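Local coordinates for FMN-binding domain-containing protein (Clostridium perfringens, PDB 3O6U) that is of unknown function but probably binds FMN, at residues L2-T11 with Q97-N108; K31-E39 with E70-Q81. One frame throughout, in Å; residues are numbered along the deposited sequence.

Contact 1 (L2-T11 with Q97-N108); sequences LKDGDYTVET and QFKKLAEKVLKN
V9 points toward the helix and packs against L101 and V105, the central grip between strand 5-11 and helix 92-111 in a two-layer alpha/beta fold whose sheet is covered on this face by the helix. The axes of the two short segments approach to 8.0 Å and run roughly antiparallel (142°). At V9 one methyl, CG1, sits in the hollow between the backbone N and the carbonyl carbon (chi1 76°) and is thereby aimed into the helix: CG1 lies 3.6 Å from L101 CD2 and 4.0 Å from V105 CB, while it also touches the L101 carbonyl. K104 CG touches the other methyl, V9 CG2, the two side chains crossing at about a right angle. Beside this pair, V105 turns CG2 towards the tyrosine, 3.6 Å from Y7 CB. The Y7 ring then reaches on towards N108, late in the helical segment 97-108, where its CE1 stands 3.5 Å from N108 O in an oblique approach. Its OH lies by K3 O in the loop before the strand, modelled too close for the bond's length to be trusted. From that loop L2 returns to the helix, its CD2 4.2 Å from L106 CD2. The N108 amide faces elsewhere, with ND2 bonded to T117 OG1 on strand 117-119. At the far end, T11 and Q97 also cross at about a right angle; T11 OG1 is taken by A21 N, which leaves the methyl for the glutamine, and T11 CG2 comes to 4.0 Å from Q97 OE1.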
# COMPACT_ATOMS: atom_id res chain seq x y z
N LEU A 2 4.85 -6.51 17.50
CA LEU A 2 5.56 -5.92 16.38
C LEU A 2 6.98 -5.48 16.77
O LEU A 2 7.17 -4.64 17.65
CB LEU A 2 4.76 -4.72 15.83
CG LEU A 2 3.81 -4.95 14.63
CD1 LEU A 2 3.14 -6.31 14.69
CD2 LEU A 2 2.77 -3.83 14.58
N LYS A 3 7.98 -6.09 16.14
CA LYS A 3 9.37 -5.67 16.35
C LYS A 3 9.55 -4.31 15.65
O LYS A 3 9.12 -4.09 14.51
CB LYS A 3 10.35 -6.67 15.71
CG LYS A 3 10.15 -8.12 16.09
CD LYS A 3 10.44 -8.38 17.55
CE LYS A 3 10.17 -9.83 17.92
NZ LYS A 3 11.22 -10.74 17.38
N ASP A 4 10.19 -3.38 16.34
CA ASP A 4 10.46 -2.06 15.79
C ASP A 4 11.37 -2.16 14.56
O ASP A 4 12.13 -3.11 14.40
CB ASP A 4 11.14 -1.19 16.86
CG ASP A 4 10.18 -0.72 17.93
OD1 ASP A 4 9.04 -1.24 18.02
OD2 ASP A 4 10.57 0.18 18.70
N GLY A 5 11.25 -1.17 13.69
CA GLY A 5 12.10 -1.14 12.51
C GLY A 5 11.33 -0.66 11.31
O GLY A 5 10.20 -0.18 11.44
N ASP A 6 11.96 -0.77 10.15
CA ASP A 6 11.31 -0.40 8.90
C ASP A 6 11.07 -1.68 8.10
O ASP A 6 11.94 -2.53 8.00
CB ASP A 6 12.18 0.56 8.07
CG ASP A 6 12.33 1.93 8.72
OD1 ASP A 6 13.44 2.30 9.13
OD2 ASP A 6 11.32 2.64 8.84
N TYR A 7 9.86 -1.82 7.56
CA TYR A 7 9.54 -2.98 6.74
C TYR A 7 8.89 -2.51 5.44
O TYR A 7 8.08 -1.59 5.42
CB TYR A 7 8.64 -3.97 7.49
CG TYR A 7 9.15 -4.29 8.87
CD1 TYR A 7 9.92 -5.41 9.13
CD2 TYR A 7 8.87 -3.43 9.92
CE1 TYR A 7 10.40 -5.66 10.41
CE2 TYR A 7 9.34 -3.67 11.19
CZ TYR A 7 10.11 -4.78 11.43
OH TYR A 7 10.58 -4.98 12.71
N THR A 8 9.30 -3.16 4.36
CA THR A 8 8.83 -2.85 3.04
C THR A 8 8.41 -4.11 2.31
O THR A 8 9.10 -5.13 2.33
CB THR A 8 9.97 -2.18 2.21
OG1 THR A 8 10.19 -0.85 2.70
CG2 THR A 8 9.61 -2.13 0.71
N VAL A 9 7.25 -4.04 1.69
CA VAL A 9 6.78 -5.14 0.89
C VAL A 9 6.38 -4.56 -0.47
O VAL A 9 5.98 -3.40 -0.57
CB VAL A 9 5.62 -5.87 1.58
CG1 VAL A 9 4.35 -5.09 1.46
CG2 VAL A 9 5.49 -7.22 1.01
N GLU A 10 6.50 -5.37 -1.51
CA GLU A 10 6.20 -4.96 -2.87
C GLU A 10 5.62 -6.10 -3.69
O GLU A 10 5.99 -7.25 -3.46
CB GLU A 10 7.50 -4.50 -3.52
CG GLU A 10 7.37 -4.24 -5.00
CD GLU A 10 8.62 -3.61 -5.55
OE1 GLU A 10 9.11 -2.65 -4.92
OE2 GLU A 10 9.11 -4.06 -6.62
N THR A 11 4.72 -5.79 -4.62
CA THR A 11 4.15 -6.81 -5.50
C THR A 11 5.25 -7.41 -6.37
O THR A 11 6.09 -6.69 -6.89
CB THR A 11 3.04 -6.23 -6.41
OG1 THR A 11 3.52 -5.07 -7.09
CG2 THR A 11 1.81 -5.87 -5.59
N GLN A 97 -5.75 -4.86 -2.78
CA GLN A 97 -4.31 -5.01 -3.00
C GLN A 97 -3.56 -4.51 -1.74
O GLN A 97 -2.71 -5.22 -1.21
CB GLN A 97 -3.89 -4.22 -4.23
CG GLN A 97 -2.37 -4.12 -4.43
CD GLN A 97 -2.00 -3.72 -5.84
OE1 GLN A 97 -1.77 -4.58 -6.69
NE2 GLN A 97 -1.97 -2.43 -6.10
N PHE A 98 -3.89 -3.30 -1.27
CA PHE A 98 -3.28 -2.72 -0.06
C PHE A 98 -3.40 -3.66 1.13
O PHE A 98 -2.41 -3.86 1.86
CB PHE A 98 -3.95 -1.38 0.31
CG PHE A 98 -3.38 -0.72 1.58
CD1 PHE A 98 -2.24 0.09 1.51
CD2 PHE A 98 -3.99 -0.89 2.82
CE1 PHE A 98 -1.74 0.72 2.66
CE2 PHE A 98 -3.49 -0.28 3.96
CZ PHE A 98 -2.36 0.53 3.89
N LYS A 99 -4.58 -4.24 1.33
CA LYS A 99 -4.80 -5.14 2.45
C LYS A 99 -3.87 -6.34 2.42
O LYS A 99 -3.31 -6.70 3.45
CB LYS A 99 -6.28 -5.57 2.54
CG LYS A 99 -7.20 -4.40 2.93
CD LYS A 99 -8.70 -4.74 2.94
CE LYS A 99 -9.03 -5.75 4.03
NZ LYS A 99 -10.48 -5.74 4.39
N LYS A 100 -3.64 -6.94 1.24
CA LYS A 100 -2.73 -8.10 1.16
C LYS A 100 -1.28 -7.73 1.55
O LYS A 100 -0.63 -8.45 2.31
CB LYS A 100 -2.78 -8.74 -0.23
CG LYS A 100 -4.11 -9.46 -0.54
CD LYS A 100 -4.09 -10.12 -1.93
CE LYS A 100 -5.42 -10.80 -2.29
NZ LYS A 100 -6.31 -9.95 -3.14
N LEU A 101 -0.80 -6.59 1.05
CA LEU A 101 0.54 -6.08 1.38
C LEU A 101 0.63 -5.78 2.89
O LEU A 101 1.64 -6.09 3.53
CB LEU A 101 0.85 -4.84 0.53
CG LEU A 101 1.02 -5.08 -0.98
CD1 LEU A 101 1.26 -3.77 -1.72
CD2 LEU A 101 2.16 -6.02 -1.20
N ALA A 102 -0.40 -5.17 3.47
CA ALA A 102 -0.40 -4.95 4.92
C ALA A 102 -0.33 -6.29 5.71
O ALA A 102 0.43 -6.38 6.68
CB ALA A 102 -1.65 -4.18 5.34
N GLU A 103 -1.09 -7.31 5.30
CA GLU A 103 -1.01 -8.59 6.01
C GLU A 103 0.43 -9.10 5.97
O GLU A 103 0.98 -9.48 7.00
CB GLU A 103 -1.96 -9.64 5.38
CG GLU A 103 -3.42 -9.18 5.37
CD GLU A 103 -4.36 -10.08 4.57
OE1 GLU A 103 -4.03 -11.27 4.34
OE2 GLU A 103 -5.46 -9.60 4.19
N LYS A 104 1.06 -9.07 4.79
CA LYS A 104 2.42 -9.57 4.70
C LYS A 104 3.45 -8.70 5.40
O LYS A 104 4.36 -9.24 6.03
CB LYS A 104 2.82 -9.81 3.25
CG LYS A 104 4.17 -10.50 3.13
CD LYS A 104 4.12 -11.89 3.76
CE LYS A 104 5.42 -12.66 3.54
NZ LYS A 104 5.35 -14.07 4.07
N VAL A 105 3.33 -7.37 5.31
CA VAL A 105 4.33 -6.51 5.98
C VAL A 105 4.22 -6.62 7.51
O VAL A 105 5.23 -6.58 8.21
CB VAL A 105 4.26 -5.00 5.49
CG1 VAL A 105 3.24 -4.16 6.27
CG2 VAL A 105 5.65 -4.39 5.58
N LEU A 106 2.99 -6.79 8.01
CA LEU A 106 2.75 -6.95 9.44
C LEU A 106 3.28 -8.29 9.96
O LEU A 106 3.69 -8.38 11.12
CB LEU A 106 1.25 -6.81 9.74
CG LEU A 106 0.70 -5.37 9.63
CD1 LEU A 106 -0.82 -5.33 9.73
CD2 LEU A 106 1.31 -4.51 10.70
N LYS A 107 3.28 -9.33 9.13
CA LYS A 107 3.83 -10.61 9.57
C LYS A 107 5.33 -10.42 9.75
O LYS A 107 5.92 -10.93 10.71
CB LYS A 107 3.61 -11.73 8.55
CG LYS A 107 2.23 -12.38 8.60
CD LYS A 107 2.29 -13.80 8.05
CE LYS A 107 2.98 -13.86 6.68
NZ LYS A 107 3.78 -15.12 6.46
N ASN A 108 5.95 -9.69 8.82
CA ASN A 108 7.39 -9.46 8.87
C ASN A 108 7.78 -8.63 10.08
O ASN A 108 8.85 -8.82 10.66
CB ASN A 108 7.87 -8.79 7.58
CG ASN A 108 7.75 -9.70 6.37
OD1 ASN A 108 7.48 -10.89 6.49
ND2 ASN A 108 7.97 -9.14 5.19

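Contact 2 (K31-E39 with E70-Q81); sequences KITEAKYNE and EPQLEKALIEKQ
Q81 NE2 gives both its hydrogens away, one to I32 O across the contact at 2.9 Å, almost straight at 173°, and one to I78 O in the last turn of the helix that Q81 follows. The same amide receives I32 N on OE1 at 2.7 Å, so backbone N and O of one strand residue are clasped by one side chain, each bond on a lone pair in the carbonyl plane. Two glutamates continue the pattern. E74, extended beyond CG, takes Y37 N on OE2 at 2.9 Å, on the anti side of its carboxylate; E70 OE2 takes E39 N at 2.9 Å from above its plane. Strand 32-41 is the outermost strand here, with T33, E34, K36 and N38 paired to strand 19-27, and helix 66-80 thus supplies acceptors along its other edge. Between the polar bonds, A35 CB nestles against I78 CD1 at 3.8 Å, and the I32 and L77 side chains cross at about a right angle, I32 CD1 lying 4.0 Å from L77 CG. The Y37 ring meets E70 CG with its edge, and its OH donates to E39 OE2. E39 OE1 and E70 OE2 stand 3.9 Å apart, probably two like charges. E39 OE1 is bonded to Y69 OH and paired with K48, and R49 pairs with both E70 and E74, so these cations probably offset the repulsion and favour ionised carboxylates.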
# COMPACT_ATOMS: atom_id res chain seq x y z
N LYS A 31 4.52 -0.08 17.60
CA LYS A 31 3.38 0.52 16.94
C LYS A 31 3.64 1.00 15.52
O LYS A 31 4.70 1.58 15.25
CB LYS A 31 2.86 1.68 17.81
CG LYS A 31 2.31 1.23 19.16
CD LYS A 31 1.67 2.37 19.95
CE LYS A 31 1.62 2.07 21.45
NZ LYS A 31 1.38 3.28 22.31
N ILE A 32 2.70 0.73 14.60
CA ILE A 32 2.85 1.25 13.22
C ILE A 32 2.74 2.76 13.40
O ILE A 32 1.72 3.29 13.84
CB ILE A 32 1.76 0.83 12.23
CG1 ILE A 32 1.70 -0.69 12.06
CG2 ILE A 32 2.11 1.44 10.87
CD1 ILE A 32 0.47 -1.15 11.30
N THR A 33 3.79 3.43 12.98
CA THR A 33 3.98 4.84 13.23
C THR A 33 4.03 5.67 11.95
O THR A 33 3.67 6.84 11.94
CB THR A 33 5.30 4.92 14.06
OG1 THR A 33 5.09 5.67 15.27
CG2 THR A 33 6.42 5.48 13.24
N GLU A 34 4.50 5.04 10.88
CA GLU A 34 4.54 5.66 9.56
C GLU A 34 4.07 4.57 8.58
O GLU A 34 4.37 3.39 8.75
CB GLU A 34 5.95 6.08 9.15
CG GLU A 34 6.74 6.86 10.18
CD GLU A 34 6.47 8.35 10.16
OE1 GLU A 34 6.16 8.89 9.07
OE2 GLU A 34 6.60 8.99 11.23
N ALA A 35 3.33 4.98 7.55
CA ALA A 35 2.87 4.05 6.54
C ALA A 35 2.92 4.75 5.17
O ALA A 35 2.30 5.80 4.99
CB ALA A 35 1.46 3.58 6.85
N LYS A 36 3.67 4.17 4.23
CA LYS A 36 3.80 4.74 2.87
C LYS A 36 3.39 3.75 1.79
O LYS A 36 4.02 2.71 1.60
CB LYS A 36 5.24 5.24 2.61
CG LYS A 36 5.40 6.00 1.27
CD LYS A 36 6.44 7.14 1.36
CE LYS A 36 7.49 7.12 0.24
NZ LYS A 36 6.97 7.31 -1.16
N TYR A 37 2.31 4.06 1.08
CA TYR A 37 1.84 3.16 0.04
C TYR A 37 1.75 3.82 -1.33
O TYR A 37 1.11 4.85 -1.48
CB TYR A 37 0.46 2.58 0.43
CG TYR A 37 -0.23 1.79 -0.65
CD1 TYR A 37 0.12 0.46 -0.90
CD2 TYR A 37 -1.23 2.36 -1.44
CE1 TYR A 37 -0.51 -0.28 -1.90
CE2 TYR A 37 -1.86 1.63 -2.45
CZ TYR A 37 -1.50 0.31 -2.67
OH TYR A 37 -2.12 -0.42 -3.66
N ASN A 38 2.39 3.21 -2.31
CA ASN A 38 2.37 3.72 -3.66
C ASN A 38 2.20 2.70 -4.77
O ASN A 38 2.89 1.67 -4.78
CB ASN A 38 3.69 4.45 -3.99
CG ASN A 38 3.84 5.75 -3.25
OD1 ASN A 38 3.19 6.74 -3.58
ND2 ASN A 38 4.69 5.75 -2.24
N GLU A 39 1.26 2.98 -5.67
CA GLU A 39 1.15 2.22 -6.90
C GLU A 39 2.09 3.03 -7.84
O GLU A 39 2.21 4.25 -7.73
CB GLU A 39 -0.28 2.17 -7.39
CG GLU A 39 -1.14 1.35 -6.40
CD GLU A 39 -2.64 1.56 -6.58
OE1 GLU A 39 -3.04 2.33 -7.48
OE2 GLU A 39 -3.42 0.95 -5.81
N GLU A 70 -4.65 6.60 -1.71
CA GLU A 70 -3.41 6.09 -1.12
C GLU A 70 -3.12 6.70 0.22
O GLU A 70 -2.74 6.00 1.14
CB GLU A 70 -2.22 6.24 -2.08
CG GLU A 70 -2.36 5.40 -3.35
CD GLU A 70 -1.17 5.52 -4.26
OE1 GLU A 70 -0.41 6.51 -4.10
OE2 GLU A 70 -1.00 4.66 -5.15
N PRO A 71 -3.30 8.02 0.35
CA PRO A 71 -3.02 8.58 1.67
C PRO A 71 -4.10 8.11 2.66
O PRO A 71 -3.82 7.99 3.85
CB PRO A 71 -3.03 10.08 1.45
CG PRO A 71 -2.85 10.25 -0.05
CD PRO A 71 -3.56 9.08 -0.64
N GLN A 72 -5.31 7.85 2.19
CA GLN A 72 -6.35 7.35 3.10
C GLN A 72 -5.99 5.97 3.64
O GLN A 72 -6.09 5.73 4.85
CB GLN A 72 -7.72 7.32 2.42
CG GLN A 72 -8.29 8.72 2.29
CD GLN A 72 -9.63 8.78 1.59
OE1 GLN A 72 -10.44 7.87 1.70
NE2 GLN A 72 -9.87 9.88 0.88
N LEU A 73 -5.56 5.08 2.75
CA LEU A 73 -5.20 3.72 3.13
C LEU A 73 -4.08 3.74 4.16
O LEU A 73 -4.09 2.98 5.14
CB LEU A 73 -4.81 2.92 1.88
CG LEU A 73 -5.98 2.74 0.91
CD1 LEU A 73 -5.48 2.30 -0.44
CD2 LEU A 73 -6.95 1.72 1.47
N GLU A 74 -3.12 4.63 3.93
CA GLU A 74 -2.00 4.78 4.84
C GLU A 74 -2.48 5.12 6.24
O GLU A 74 -2.05 4.50 7.22
CB GLU A 74 -1.06 5.90 4.36
CG GLU A 74 -0.31 5.61 3.05
CD GLU A 74 0.55 6.79 2.60
OE1 GLU A 74 0.53 7.82 3.30
OE2 GLU A 74 1.23 6.69 1.56
N LYS A 75 -3.39 6.10 6.34
CA LYS A 75 -3.88 6.54 7.64
C LYS A 75 -4.72 5.50 8.35
O LYS A 75 -4.55 5.27 9.55
CB LYS A 75 -4.68 7.83 7.50
CG LYS A 75 -3.90 8.99 6.96
CD LYS A 75 -4.83 10.17 6.74
CE LYS A 75 -4.31 11.12 5.66
NZ LYS A 75 -4.97 10.90 4.33
N ALA A 76 -5.63 4.87 7.60
CA ALA A 76 -6.50 3.83 8.14
C ALA A 76 -5.68 2.71 8.73
O ALA A 76 -6.08 2.08 9.71
CB ALA A 76 -7.43 3.28 7.06
N LEU A 77 -4.52 2.44 8.14
CA LEU A 77 -3.63 1.40 8.63
C LEU A 77 -3.08 1.83 9.98
O LEU A 77 -3.07 1.06 10.94
CB LEU A 77 -2.47 1.19 7.65
CG LEU A 77 -1.44 0.12 8.04
CD1 LEU A 77 -2.12 -1.24 8.26
CD2 LEU A 77 -0.39 0.01 6.96
N ILE A 78 -2.63 3.08 10.06
CA ILE A 78 -2.09 3.59 11.31
C ILE A 78 -3.16 3.67 12.40
O ILE A 78 -2.88 3.38 13.56
CB ILE A 78 -1.42 4.96 11.06
CG1 ILE A 78 -0.24 4.74 10.10
CG2 ILE A 78 -0.98 5.60 12.39
CD1 ILE A 78 0.42 6.00 9.61
N GLU A 79 -4.39 4.02 12.01
CA GLU A 79 -5.51 4.10 12.94
C GLU A 79 -5.94 2.71 13.43
O GLU A 79 -6.29 2.53 14.59
CB GLU A 79 -6.71 4.79 12.27
CG GLU A 79 -7.97 4.91 13.15
CD GLU A 79 -7.81 5.91 14.29
OE1 GLU A 79 -8.02 7.13 14.06
OE2 GLU A 79 -7.48 5.49 15.42
N LYS A 80 -5.91 1.71 12.55
CA LYS A 80 -6.34 0.37 12.93
C LYS A 80 -5.25 -0.50 13.51
O LYS A 80 -5.53 -1.47 14.22
CB LYS A 80 -6.91 -0.37 11.71
CG LYS A 80 -8.27 0.13 11.24
CD LYS A 80 -9.35 -0.89 11.54
CE LYS A 80 -10.73 -0.30 11.32
NZ LYS A 80 -11.81 -1.30 11.53
N GLN A 81 -4.01 -0.16 13.21
CA GLN A 81 -2.87 -0.96 13.64
C GLN A 81 -2.99 -2.42 13.17
O GLN A 81 -2.35 -3.31 13.73
CB GLN A 81 -2.65 -0.88 15.16
CG GLN A 81 -2.25 0.51 15.66
CD GLN A 81 -0.89 0.98 15.16
OE1 GLN A 81 0.11 0.28 15.30
NE2 GLN A 81 -0.85 2.17 14.59
O HOH W 1 1.20 6.18 -6.13

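Contact 1 and contact 2 share one sheet: helices 66-80 and 92-111, consecutive in the chain, both pack on it, and contact 2 is nested inside the loop that contact 1 closes. Their centres lie 11 Å apart, and they meet along a seam between the helices and strand 32-41. L106 CD2 comes within 3.5 Å of I32 CD1. The F98 ring stands edge-to-face with that of Y37, and Q97 NE2 is 3.2 Å from Y37 OH, a probable hydrogen bond. Y37 of contact 2 thus touches the helix of contact 1 through both ring and hydroxyl. The pair illustrates two ways of covering a sheet: one helix meets its strand by apolar packing, the other adds side-chain-to-backbone bonds to such packing.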